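Long-range contact in peroxiredoxin (Akkermansia muciniphila, PDB 6KHX), which probably reduces peroxides through a reactive cysteine, as a typical 2-Cys peroxiredoxin of the thioredoxin clan: residues 30-43 against 133-146. Numbering follows the deposited sequence.
Sequences FKGKKYVILFFYPK and ELIAYRGLFLIDKD
Phe40 and Phe141 meet rim to rim beside the backbone pairing of strands 35-40 and 138-143: their ring planes stand at 83°, and neither ring lies over the other's face, although CE1 of Phe40 comes within 3.5 Å of CE1 of Phe141. In both, CG lies anti to the carbonyl carbon, which brings the two rims together on the sheet face shared with Val36, Leu38 and Ile143. The other face carries Ile37, whose CD1 touches CD1 of Leu142 at 3.7 Å while its CG2 branch reaches Leu140 CD1.

The strands run antiparallel at 169°, and in the hydrogen-bonded pair Val36-Ile143 each amide donates to the opposite carbonyl at 2.8 Å between N and O. Leu38 and Phe141 repeat this exchange. Past Phe40, Pro42 CD lies over one face of the Arg138 guanidinium, 3.6 Å from NH1; that NH1 also pairs with Glu52, NE donates to Phe157 O, and both Pro42 and Arg138 touch Cys49 on helix 48-58.

At the far end, Lys43 NZ forms a salt bridge to Glu133 OE2 (2.8 Å), approaching on the syn side, with a weaker bond to OE1; the same amine also pairs with Glu78 of the second subunit. With alanine at Glu133, the ammonium would probably be left to the second subunit's carboxylate alone of these two, and the ionic tie between the segments would be lost. At the opposite end, Lys145 sets CG over the Tyr35 ring, while Tyr35 OH bonds to Glu177 of helix 163-179.

The antiparallel register of 35-40 against 138-143, with apolar side chains on both faces, places this pair in the central mixed sheet of a thioredoxin fold.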
ATOM      1  N   PHE B  30       1.503 -21.075 -39.491  1.00 34.56           N
ATOM      2  CA  PHE B  30       0.492 -22.098 -39.722  1.00 38.76           C
ATOM      3  C   PHE B  30      -0.928 -21.582 -39.576  1.00 36.32           C
ATOM      4  O   PHE B  30      -1.864 -22.277 -39.993  1.00 36.52           O
ATOM      5  CB  PHE B  30       0.695 -23.284 -38.766  1.00 36.07           C
ATOM      6  CG  PHE B  30       2.074 -23.865 -38.818  1.00 35.21           C
ATOM      7  CD1 PHE B  30       2.545 -24.454 -39.980  1.00 36.39           C
ATOM      8  CD2 PHE B  30       2.905 -23.812 -37.709  1.00 34.52           C
ATOM      9  CE1 PHE B  30       3.824 -24.984 -40.038  1.00 37.35           C
ATOM     10  CE2 PHE B  30       4.181 -24.338 -37.757  1.00 35.83           C
ATOM     11  CZ  PHE B  30       4.644 -24.926 -38.924  1.00 37.97           C
ATOM     12  N   LYS B  31      -1.115 -20.389 -39.011  1.00 37.25           N
ATOM     13  CA  LYS B  31      -2.464 -19.880 -38.796  1.00 36.98           C
ATOM     14  C   LYS B  31      -3.199 -19.761 -40.122  1.00 38.76           C
ATOM     15  O   LYS B  31      -2.675 -19.203 -41.091  1.00 42.55           O
ATOM     16  CB  LYS B  31      -2.428 -18.530 -38.085  1.00 37.54           C
ATOM     17  CG  LYS B  31      -2.152 -18.605 -36.594  1.00 39.67           C
ATOM     18  CD  LYS B  31      -2.646 -17.343 -35.893  1.00 37.18           C
ATOM     19  CE  LYS B  31      -1.907 -17.117 -34.583  1.00 44.40           C
ATOM     20  NZ  LYS B  31      -2.290 -15.831 -33.950  1.00 45.24           N
ATOM     21  N   GLY B  32      -4.403 -20.322 -40.169  1.00 34.58           N
ATOM     22  CA  GLY B  32      -5.187 -20.336 -41.377  1.00 31.72           C
ATOM     23  C   GLY B  32      -4.759 -21.362 -42.401  1.00 38.89           C
ATOM     24  O   GLY B  32      -5.424 -21.488 -43.435  1.00 43.58           O
ATOM     25  N   LYS B  33      -3.680 -22.105 -42.153  1.00 40.76           N
ATOM     26  CA  LYS B  33      -3.145 -23.042 -43.134  1.00 38.33           C
ATOM     27  C   LYS B  33      -3.070 -24.468 -42.615  1.00 38.68           C
ATOM     28  O   LYS B  33      -3.503 -25.394 -43.310  1.00 38.79           O
ATOM     29  CB  LYS B  33      -1.750 -22.593 -43.595  1.00 37.93           C
ATOM     30  CG  LYS B  33      -1.673 -21.169 -44.116  1.00 46.12           C
ATOM     31  CD  LYS B  33      -0.269 -20.864 -44.613  1.00 51.20           C
ATOM     32  CE  LYS B  33      -0.127 -19.428 -45.081  1.00 57.89           C
ATOM     33  NZ  LYS B  33       1.295 -19.122 -45.420  1.00 61.39           N
ATOM     34  N   LYS B  34      -2.526 -24.684 -41.416  1.00 42.20           N
ATOM     35  CA  LYS B  34      -2.342 -26.034 -40.899  1.00 42.23           C
ATOM     36  C   LYS B  34      -2.704 -26.105 -39.418  1.00 34.91           C
ATOM     37  O   LYS B  34      -2.547 -25.133 -38.676  1.00 37.51           O
ATOM     38  CB  LYS B  34      -0.894 -26.507 -41.100  1.00 40.18           C
ATOM     39  CG  LYS B  34      -0.450 -26.539 -42.552  1.00 36.22           C
ATOM     40  CD  LYS B  34       0.862 -27.275 -42.724  1.00 42.48           C
ATOM     41  CE  LYS B  34       1.074 -27.656 -44.185  1.00 60.22           C
ATOM     42  NZ  LYS B  34      -0.068 -28.439 -44.760  1.00 52.69           N
ATOM     43  N   TYR B  35      -3.185 -27.272 -38.996  1.00 34.60           N
ATOM     44  CA  TYR B  35      -3.200 -27.603 -37.577  1.00 33.07           C
ATOM     45  C   TYR B  35      -1.769 -27.789 -37.097  1.00 34.61           C
ATOM     46  O   TYR B  35      -0.843 -27.945 -37.892  1.00 34.83           O
ATOM     47  CB  TYR B  35      -3.972 -28.893 -37.311  1.00 30.19           C
ATOM     48  CG  TYR B  35      -5.372 -28.919 -37.864  1.00 32.45           C
ATOM     49  CD1 TYR B  35      -5.601 -29.213 -39.206  1.00 35.45           C
ATOM     50  CD2 TYR B  35      -6.469 -28.669 -37.049  1.00 32.42           C
ATOM     51  CE1 TYR B  35      -6.877 -29.244 -39.721  1.00 30.94           C
ATOM     52  CE2 TYR B  35      -7.753 -28.697 -37.560  1.00 34.82           C
ATOM     53  CZ  TYR B  35      -7.948 -28.985 -38.896  1.00 32.26           C
ATOM     54  OH  TYR B  35      -9.218 -29.017 -39.411  1.00 35.57           O
ATOM     55  N   VAL B  36      -1.577 -27.752 -35.783  1.00 32.70           N
ATOM     56  CA  VAL B  36      -0.255 -27.963 -35.206  1.00 32.98           C
ATOM     57  C   VAL B  36      -0.366 -28.982 -34.082  1.00 32.47           C
ATOM     58  O   VAL B  36      -1.222 -28.854 -33.201  1.00 30.40           O
ATOM     59  CB  VAL B  36       0.378 -26.657 -34.686  1.00 34.38           C
ATOM     60  CG1 VAL B  36       1.772 -26.934 -34.141  1.00 29.60           C
ATOM     61  CG2 VAL B  36       0.435 -25.612 -35.785  1.00 32.52           C
ATOM     62  N   ILE B  37       0.492 -29.993 -34.119  1.00 31.46           N
ATOM     63  CA  ILE B  37       0.752 -30.841 -32.963  1.00 28.76           C
ATOM     64  C   ILE B  37       2.085 -30.377 -32.390  1.00 30.20           C
ATOM     65  O   ILE B  37       3.139 -30.558 -33.012  1.00 34.52           O
ATOM     66  CB  ILE B  37       0.774 -32.329 -33.333  1.00 33.08           C
ATOM     67  CG1 ILE B  37      -0.644 -32.836 -33.588  1.00 28.79           C
ATOM     68  CG2 ILE B  37       1.416 -33.152 -32.224  1.00 25.54           C
ATOM     69  CD1 ILE B  37      -1.440 -33.043 -32.332  1.00 30.75           C
ATOM     70  N   LEU B  38       2.033 -29.735 -31.226  1.00 28.07           N
ATOM     71  CA  LEU B  38       3.216 -29.188 -30.567  1.00 30.74           C
ATOM     72  C   LEU B  38       3.534 -30.049 -29.353  1.00 28.19           C
ATOM     73  O   LEU B  38       2.689 -30.201 -28.467  1.00 32.84           O
ATOM     74  CB  LEU B  38       2.975 -27.733 -30.153  1.00 26.99           C
ATOM     75  CG  LEU B  38       4.045 -27.039 -29.307  1.00 29.16           C
ATOM     76  CD1 LEU B  38       5.306 -26.824 -30.130  1.00 29.88           C
ATOM     77  CD2 LEU B  38       3.545 -25.716 -28.735  1.00 23.73           C
ATOM     78  N   PHE B  39       4.731 -30.632 -29.310  1.00 25.71           N
ATOM     79  CA  PHE B  39       5.080 -31.479 -28.174  1.00 28.11           C
ATOM     80  C   PHE B  39       6.425 -31.077 -27.576  1.00 30.05           C
ATOM     81  O   PHE B  39       7.393 -30.801 -28.294  1.00 25.32           O
ATOM     82  CB  PHE B  39       5.061 -32.985 -28.547  1.00 27.28           C
ATOM     83  CG  PHE B  39       6.201 -33.430 -29.418  1.00 28.08           C
ATOM     84  CD1 PHE B  39       6.161 -33.250 -30.788  1.00 30.74           C
ATOM     85  CD2 PHE B  39       7.297 -34.069 -28.862  1.00 28.38           C
ATOM     86  CE1 PHE B  39       7.211 -33.670 -31.589  1.00 34.63           C
ATOM     87  CE2 PHE B  39       8.348 -34.498 -29.659  1.00 33.38           C
ATOM     88  CZ  PHE B  39       8.306 -34.296 -31.022  1.00 35.44           C
ATOM     89  N   PHE B  40       6.456 -31.041 -26.245  1.00 28.77           N
ATOM     90  CA  PHE B  40       7.627 -30.730 -25.439  1.00 31.04           C
ATOM     91  C   PHE B  40       8.185 -32.011 -24.832  1.00 34.76           C
ATOM     92  O   PHE B  40       7.418 -32.864 -24.359  1.00 37.98           O
ATOM     93  CB  PHE B  40       7.270 -29.761 -24.300  1.00 26.48           C
ATOM     94  CG  PHE B  40       6.672 -28.455 -24.756  1.00 28.61           C
ATOM     95  CD1 PHE B  40       5.336 -28.375 -25.122  1.00 28.24           C
ATOM     96  CD2 PHE B  40       7.439 -27.301 -24.788  1.00 31.39           C
ATOM     97  CE1 PHE B  40       4.785 -27.177 -25.533  1.00 31.71           C
ATOM     98  CE2 PHE B  40       6.892 -26.096 -25.192  1.00 31.99           C
ATOM     99  CZ  PHE B  40       5.563 -26.031 -25.563  1.00 27.41           C
ATOM    100  N   TYR B  41       9.513 -32.100 -24.795  1.00 29.30           N
ATOM    101  CA  TYR B  41      10.288 -33.141 -24.136  1.00 32.93           C
ATOM    102  C   TYR B  41      11.380 -32.488 -23.302  1.00 32.61           C
ATOM    103  O   TYR B  41      11.784 -31.354 -23.581  1.00 33.39           O
ATOM    104  CB  TYR B  41      10.911 -34.108 -25.156  1.00 26.65           C
ATOM    105  CG  TYR B  41      11.905 -33.468 -26.092  1.00 28.51           C
ATOM    106  CD1 TYR B  41      11.480 -32.787 -27.228  1.00 26.35           C
ATOM    107  CD2 TYR B  41      13.270 -33.549 -25.846  1.00 27.87           C
ATOM    108  CE1 TYR B  41      12.385 -32.201 -28.092  1.00 27.54           C
ATOM    109  CE2 TYR B  41      14.184 -32.970 -26.702  1.00 26.20           C
ATOM    110  CZ  TYR B  41      13.741 -32.296 -27.824  1.00 30.57           C
ATOM    111  OH  TYR B  41      14.655 -31.712 -28.678  1.00 29.81           O
ATOM    112  N   PRO B  42      11.898 -33.189 -22.269  1.00 33.61           N
ATOM    113  CA  PRO B  42      12.802 -32.530 -21.306  1.00 31.72           C
ATOM    114  C   PRO B  42      14.220 -32.235 -21.777  1.00 30.54           C
ATOM    115  O   PRO B  42      14.689 -31.105 -21.606  1.00 29.66           O
ATOM    116  CB  PRO B  42      12.822 -33.509 -20.121  1.00 32.63           C
ATOM    117  CG  PRO B  42      12.407 -34.817 -20.688  1.00 31.48           C
ATOM    118  CD  PRO B  42      11.436 -34.500 -21.779  1.00 31.99           C
ATOM    119  N   LYS B  43      14.927 -33.212 -22.343  1.00 38.13           N
ATOM    120  CA  LYS B  43      16.359 -33.043 -22.565  1.00 32.59           C
ATOM    121  C   LYS B  43      16.802 -33.731 -23.850  1.00 37.50           C
ATOM    122  O   LYS B  43      16.447 -34.890 -24.088  1.00 42.78           O
ATOM    123  CB  LYS B  43      17.147 -33.626 -21.388  1.00 35.77           C
ATOM    124  CG  LYS B  43      17.334 -32.705 -20.200  1.00 35.70           C
ATOM    125  CD  LYS B  43      18.080 -33.431 -19.094  1.00 33.09           C
ATOM    126  CE  LYS B  43      17.894 -32.747 -17.760  1.00 30.44           C
ATOM    127  NZ  LYS B  43      18.455 -33.559 -16.654  1.00 35.25           N
ATOM    128  N   GLU B 133      14.617 -29.244 -11.687  1.00 37.18           N
ATOM    129  CA  GLU B 133      15.149 -28.770 -12.953  1.00 33.76           C
ATOM    130  C   GLU B 133      14.053 -28.040 -13.717  1.00 38.17           C
ATOM    131  O   GLU B 133      12.930 -28.543 -13.834  1.00 34.54           O
ATOM    132  CB  GLU B 133      15.677 -29.937 -13.779  1.00 35.05           C
ATOM    133  CG  GLU B 133      16.976 -30.514 -13.276  1.00 33.33           C
ATOM    134  CD  GLU B 133      17.441 -31.672 -14.130  1.00 37.48           C
ATOM    135  OE1 GLU B 133      16.727 -32.697 -14.186  1.00 45.22           O
ATOM    136  OE2 GLU B 133      18.513 -31.557 -14.751  1.00 44.48           O
ATOM    137  N   LEU B 134      14.377 -26.855 -14.231  1.00 37.63           N
ATOM    138  CA  LEU B 134      13.453 -26.112 -15.086  1.00 32.86           C
ATOM    139  C   LEU B 134      13.586 -26.666 -16.501  1.00 30.72           C
ATOM    140  O   LEU B 134      14.215 -26.076 -17.384  1.00 29.36           O
ATOM    141  CB  LEU B 134      13.736 -24.615 -15.026  1.00 29.16           C
ATOM    142  CG  LEU B 134      13.619 -23.949 -13.650  1.00 33.53           C
ATOM    143  CD1 LEU B 134      14.094 -22.511 -13.717  1.00 30.68           C
ATOM    144  CD2 LEU B 134      12.193 -24.014 -13.117  1.00 30.74           C
ATOM    145  N   ILE B 135      12.988 -27.845 -16.703  1.00 27.20           N
ATOM    146  CA  ILE B 135      12.904 -28.496 -18.004  1.00 28.15           C
ATOM    147  C   ILE B 135      11.446 -28.859 -18.249  1.00 30.24           C
ATOM    148  O   ILE B 135      10.626 -28.890 -17.329  1.00 28.91           O
ATOM    149  CB  ILE B 135      13.795 -29.754 -18.107  1.00 28.67           C
ATOM    150  CG1 ILE B 135      13.410 -30.775 -17.038  1.00 32.30           C
ATOM    151  CG2 ILE B 135      15.268 -29.393 -17.975  1.00 29.98           C
ATOM    152  CD1 ILE B 135      14.327 -31.982 -17.012  1.00 35.09           C
ATOM    153  N   ALA B 136      11.127 -29.122 -19.514  1.00 31.32           N
ATOM    154  CA  ALA B 136       9.745 -29.372 -19.910  1.00 30.64           C
ATOM    155  C   ALA B 136       9.349 -30.826 -19.676  1.00 33.07           C
ATOM    156  O   ALA B 136      10.114 -31.751 -19.963  1.00 26.63           O
ATOM    157  CB  ALA B 136       9.537 -29.012 -21.381  1.00 26.81           C
ATOM    158  N   TYR B 137       8.138 -31.017 -19.153  1.00 29.86           N
ATOM    159  CA  TYR B 137       7.522 -32.332 -19.108  1.00 27.46           C
ATOM    160  C   TYR B 137       7.056 -32.739 -20.508  1.00 30.79           C
ATOM    161  O   TYR B 137       7.082 -31.950 -21.458  1.00 28.23           O
ATOM    162  CB  TYR B 137       6.336 -32.340 -18.144  1.00 27.69           C
ATOM    163  CG  TYR B 137       6.686 -32.572 -16.689  1.00 34.35           C
ATOM    164  CD1 TYR B 137       7.207 -33.793 -16.264  1.00 40.40           C
ATOM    165  CD2 TYR B 137       6.469 -31.586 -15.731  1.00 32.31           C
ATOM    166  CE1 TYR B 137       7.517 -34.017 -14.928  1.00 35.33           C
ATOM    167  CE2 TYR B 137       6.776 -31.802 -14.394  1.00 31.74           C
ATOM    168  CZ  TYR B 137       7.301 -33.018 -14.001  1.00 34.36           C
ATOM    169  OH  TYR B 137       7.605 -33.244 -12.680  1.00 38.42           O
ATOM    170  N   ARG B 138       6.619 -33.995 -20.635  1.00 31.58           N
ATOM    171  CA  ARG B 138       6.184 -34.529 -21.929  1.00 35.56           C
ATOM    172  C   ARG B 138       4.793 -33.985 -22.233  1.00 32.66           C
ATOM    173  O   ARG B 138       3.761 -34.611 -21.970  1.00 34.04           O
ATOM    174  CB  ARG B 138       6.227 -36.053 -21.935  1.00 32.87           C
ATOM    175  CG  ARG B 138       7.632 -36.562 -21.729  1.00 31.77           C
ATOM    176  CD  ARG B 138       7.799 -38.042 -21.972  1.00 33.17           C
ATOM    177  NE  ARG B 138       9.071 -38.451 -21.398  1.00 36.69           N
ATOM    178  CZ  ARG B 138      10.257 -38.232 -21.957  1.00 35.84           C
ATOM    179  NH1 ARG B 138      10.344 -37.630 -23.138  1.00 31.94           N
ATOM    180  NH2 ARG B 138      11.358 -38.625 -21.330  1.00 36.09           N
ATOM    181  N   GLY B 139       4.773 -32.784 -22.798  1.00 31.56           N
ATOM    182  CA  GLY B 139       3.529 -32.050 -23.015  1.00 27.85           C
ATOM    183  C   GLY B 139       3.131 -32.077 -24.486  1.00 28.98           C
ATOM    184  O   GLY B 139       3.983 -31.949 -25.356  1.00 31.78           O
ATOM    185  N   LEU B 140       1.837 -32.197 -24.753  1.00 25.33           N
ATOM    186  CA  LEU B 140       1.391 -32.241 -26.142  1.00 29.40           C
ATOM    187  C   LEU B 140       0.132 -31.403 -26.304  1.00 29.19           C
ATOM    188  O   LEU B 140      -0.766 -31.448 -25.458  1.00 27.61           O
ATOM    189  CB  LEU B 140       1.139 -33.681 -26.617  1.00 25.42           C
ATOM    190  CG  LEU B 140       0.713 -33.835 -28.082  1.00 29.50           C
ATOM    191  CD1 LEU B 140       1.384 -35.044 -28.731  1.00 26.52           C
ATOM    192  CD2 LEU B 140      -0.805 -33.932 -28.203  1.00 23.30           C
ATOM    193  N   PHE B 141       0.087 -30.622 -27.384  1.00 25.45           N
ATOM    194  CA  PHE B 141      -1.021 -29.717 -27.658  1.00 30.49           C
ATOM    195  C   PHE B 141      -1.473 -29.868 -29.099  1.00 31.89           C
ATOM    196  O   PHE B 141      -0.645 -29.937 -30.020  1.00 32.47           O
ATOM    197  CB  PHE B 141      -0.650 -28.244 -27.399  1.00 25.49           C
ATOM    198  CG  PHE B 141      -0.153 -27.981 -26.009  1.00 27.06           C
ATOM    199  CD1 PHE B 141       1.163 -28.260 -25.662  1.00 26.16           C
ATOM    200  CD2 PHE B 141      -1.007 -27.484 -25.043  1.00 23.73           C
ATOM    201  CE1 PHE B 141       1.616 -28.034 -24.386  1.00 26.08           C
ATOM    202  CE2 PHE B 141      -0.561 -27.257 -23.760  1.00 26.75           C
ATOM    203  CZ  PHE B 141       0.753 -27.529 -23.430  1.00 29.40           C
ATOM    204  N   LEU B 142      -2.793 -29.918 -29.281  1.00 29.07           N
ATOM    205  CA  LEU B 142      -3.423 -29.839 -30.592  1.00 30.62           C
ATOM    206  C   LEU B 142      -3.940 -28.416 -30.795  1.00 32.98           C
ATOM    207  O   LEU B 142      -4.755 -27.928 -30.006  1.00 27.10           O
ATOM    208  CB  LEU B 142      -4.563 -30.849 -30.708  1.00 25.92           C
ATOM    209  CG  LEU B 142      -5.319 -30.766 -32.035  1.00 28.11           C
ATOM    210  CD1 LEU B 142      -4.343 -30.927 -33.201  1.00 26.63           C
ATOM    211  CD2 LEU B 142      -6.440 -31.791 -32.100  1.00 24.69           C
ATOM    212  N   ILE B 143      -3.453 -27.751 -31.841  1.00 31.58           N
ATOM    213  CA  ILE B 143      -3.786 -26.367 -32.151  1.00 35.10           C
ATOM    214  C   ILE B 143      -4.488 -26.347 -33.503  1.00 31.30           C
ATOM    215  O   ILE B 143      -3.950 -26.873 -34.482  1.00 33.35           O
ATOM    216  CB  ILE B 143      -2.521 -25.490 -32.178  1.00 34.08           C
ATOM    217  CG1 ILE B 143      -1.735 -25.643 -30.872  1.00 30.18           C
ATOM    218  CG2 ILE B 143      -2.872 -24.045 -32.424  1.00 29.62           C
ATOM    219  CD1 ILE B 143      -0.317 -25.128 -30.956  1.00 27.11           C
ATOM    220  N   ASP B 144      -5.682 -25.754 -33.563  1.00 29.26           N
ATOM    221  CA  ASP B 144      -6.415 -25.749 -34.825  1.00 29.74           C
ATOM    222  C   ASP B 144      -5.901 -24.623 -35.728  1.00 33.46           C
ATOM    223  O   ASP B 144      -4.961 -23.894 -35.393  1.00 29.17           O
ATOM    224  CB  ASP B 144      -7.930 -25.691 -34.582  1.00 27.21           C
ATOM    225  CG  ASP B 144      -8.425 -24.356 -34.015  1.00 34.95           C
ATOM    226  OD1 ASP B 144      -7.737 -23.316 -34.127  1.00 31.82           O
ATOM    227  OD2 ASP B 144      -9.538 -24.355 -33.439  1.00 34.70           O
ATOM    228  N   LYS B 145      -6.513 -24.488 -36.907  1.00 36.16           N
ATOM    229  CA  LYS B 145      -6.031 -23.509 -37.872  1.00 33.61           C
ATOM    230  C   LYS B 145      -6.233 -22.073 -37.403  1.00 34.14           C
ATOM    231  O   LYS B 145      -5.630 -21.161 -37.977  1.00 34.26           O
ATOM    232  CB  LYS B 145      -6.702 -23.718 -39.228  1.00 34.53           C
ATOM    233  CG  LYS B 145      -6.205 -24.943 -39.971  1.00 36.39           C
ATOM    234  CD  LYS B 145      -6.824 -25.017 -41.354  1.00 42.00           C
ATOM    235  CE  LYS B 145      -6.376 -26.242 -42.121  1.00 38.15           C
ATOM    236  NZ  LYS B 145      -7.005 -26.270 -43.468  1.00 41.87           N
ATOM    237  N   ASP B 146      -7.066 -21.844 -36.390  1.00 33.05           N
ATOM    238  CA  ASP B 146      -7.207 -20.517 -35.808  1.00 32.28           C
ATOM    239  C   ASP B 146      -6.182 -20.242 -34.709  1.00 36.73           C
ATOM    240  O   ASP B 146      -6.191 -19.149 -34.130  1.00 32.53           O
ATOM    241  CB  ASP B 146      -8.618 -20.338 -35.233  1.00 37.06           C
ATOM    242  CG  ASP B 146      -9.700 -20.331 -36.302  1.00 41.20           C
ATOM    243  OD1 ASP B 146      -9.444 -19.863 -37.435  1.00 37.94           O
ATOM    244  OD2 ASP B 146     -10.819 -20.790 -35.991  1.00 46.83           O
TER
HETATM  245  O   HOH W   1      -2.519 -23.095 -36.621  1.00 36.75           O
HETATM  246  O   HOH W   2      13.104 -28.824 -21.556  1.00 29.57           O